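Local coordinates for protein haloacid dehalogenase-like hydrolase (Salmonella enterica subsp. enterica serovar Typhi, PDB 4EZE) that probably hydrolyses O-phosphoserine to serine and phosphate, a magnesium-dependent reaction that would complete serine biosynthesis, at residues Leu185-Leu188 with Pro189-Lys192. Residues are numbered along the deposited sequence; the frame is centred on the assembly and turned at random.
Sequences LTIL and PVIK
Ile187 lays its terminal methyl against the beta-branched stem of Val190, one turn further along the same helix, with CD1 4.0 Å from CB. The methyl gets there because CG1 stands trans to the backbone N (chi1 -155°) and the chain then bends at chi2. Aliphatic residues suit this buried side, where Val190 also meets Leu64 and Leu310 while Ile191 rests on Phe196. Pro189 kinks helix 184-193 without ending it: its ring nitrogen carries no hydrogen to give to Leu185 O, and the ring carbon CD takes up that place instead, 3.0 Å from the oxygen. The helix belongs to the HAD-like, Rossmann-type domain and leads into strand 197-202 of its parallel sheet, well away from the metal site. Past the proline, Ile191 N already reaches Ile187 O, whose position is less certain, and Lys192 N continues the pattern by donating to Leu188 O over 3.2 Å, fairly straight at 160°, although the donor is tilted 31° from the carbonyl plane. Both Pro189, whose ring nitrogen has no N-H in need of an acceptor, and Lys192, whose bent chain carries its ammonium away from the preceding turn, suit the exposed side of the helix.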
loop_
_atom_site.group_PDB
_atom_site.type_symbol
_atom_site.label_atom_id
_atom_site.label_comp_id
_atom_site.label_asym_id
_atom_site.label_seq_id
_atom_site.Cartn_x
_atom_site.Cartn_y
_atom_site.Cartn_z
ATOM N N LEU A 185 -8.163 -3.484 9.875
ATOM C CA LEU A 185 -9.318 -4.118 10.502
ATOM C C LEU A 185 -10.498 -3.201 10.346
ATOM O O LEU A 185 -11.566 -3.614 9.923
ATOM C CB LEU A 185 -9.089 -4.401 11.988
ATOM C CG LEU A 185 -8.027 -5.449 12.305
ATOM C CD1 LEU A 185 -7.840 -5.521 13.814
ATOM C CD2 LEU A 185 -8.364 -6.819 11.715
ATOM N N THR A 186 -10.311 -1.929 10.662
ATOM C CA THR A 186 -11.425 -1.005 10.470
ATOM C C THR A 186 -11.857 -0.894 9.003
ATOM O O THR A 186 -13.047 -0.916 8.704
ATOM C CB THR A 186 -11.115 0.412 10.973
ATOM O OG1 THR A 186 -10.907 0.380 12.384
ATOM C CG2 THR A 186 -12.303 1.350 10.631
ATOM N N ILE A 187 -10.907 -0.785 8.079
ATOM C CA ILE A 187 -11.295 -0.366 6.724
ATOM C C ILE A 187 -11.727 -1.518 5.803
ATOM O O ILE A 187 -12.495 -1.318 4.853
ATOM C CB ILE A 187 -10.214 0.536 6.047
ATOM C CG1 ILE A 187 -10.871 1.414 4.986
ATOM C CG2 ILE A 187 -9.085 -0.308 5.461
ATOM C CD1 ILE A 187 -11.943 2.330 5.564
ATOM N N LEU A 188 -11.255 -2.726 6.093
ATOM C CA LEU A 188 -11.498 -3.886 5.224
ATOM C C LEU A 188 -12.977 -4.252 4.992
ATOM O O LEU A 188 -13.382 -4.604 3.888
ATOM C CB LEU A 188 -10.776 -5.115 5.785
ATOM C CG LEU A 188 -9.295 -5.112 5.495
ATOM C CD1 LEU A 188 -8.675 -6.299 6.213
ATOM C CD2 LEU A 188 -9.095 -5.151 3.979
ATOM N N PRO A 189 -13.767 -4.227 6.055
ATOM C CA PRO A 189 -15.205 -4.490 6.005
ATOM C C PRO A 189 -15.907 -3.397 5.211
ATOM O O PRO A 189 -16.917 -3.637 4.553
ATOM C CB PRO A 189 -15.635 -4.424 7.483
ATOM C CG PRO A 189 -14.372 -4.528 8.290
ATOM C CD PRO A 189 -13.248 -4.045 7.427
ATOM N N VAL A 190 -15.366 -2.194 5.269
ATOM C CA VAL A 190 -15.936 -1.071 4.541
ATOM C C VAL A 190 -15.644 -1.193 3.046
ATOM O O VAL A 190 -16.487 -0.881 2.196
ATOM C CB VAL A 190 -15.347 0.222 5.097
ATOM C CG1 VAL A 190 -15.883 1.425 4.340
ATOM C CG2 VAL A 190 -15.634 0.281 6.598
ATOM N N ILE A 191 -14.439 -1.651 2.725
ATOM C CA ILE A 191 -14.046 -1.870 1.332
ATOM C C ILE A 191 -15.036 -2.829 0.684
ATOM O O ILE A 191 -15.500 -2.624 -0.448
ATOM C CB ILE A 191 -12.654 -2.512 1.278
ATOM C CG1 ILE A 191 -11.679 -1.714 2.148
ATOM C CG2 ILE A 191 -12.161 -2.669 -0.162
ATOM C CD1 ILE A 191 -10.522 -1.117 1.392
ATOM N N LYS A 192 -15.341 -3.887 1.427
ATOM C CA LYS A 192 -16.288 -4.897 0.997
ATOM C C LYS A 192 -17.685 -4.270 0.863
ATOM O O LYS A 192 -18.334 -4.445 -0.160
ATOM C CB LYS A 192 -16.289 -6.059 1.992
ATOM C CG LYS A 192 -17.068 -7.277 1.531
ATOM C CD LYS A 192 -17.727 -7.961 2.716
ATOM C CE LYS A 192 -16.954 -9.196 3.129
ATOM N NZ LYS A 192 -17.039 -10.226 2.058
#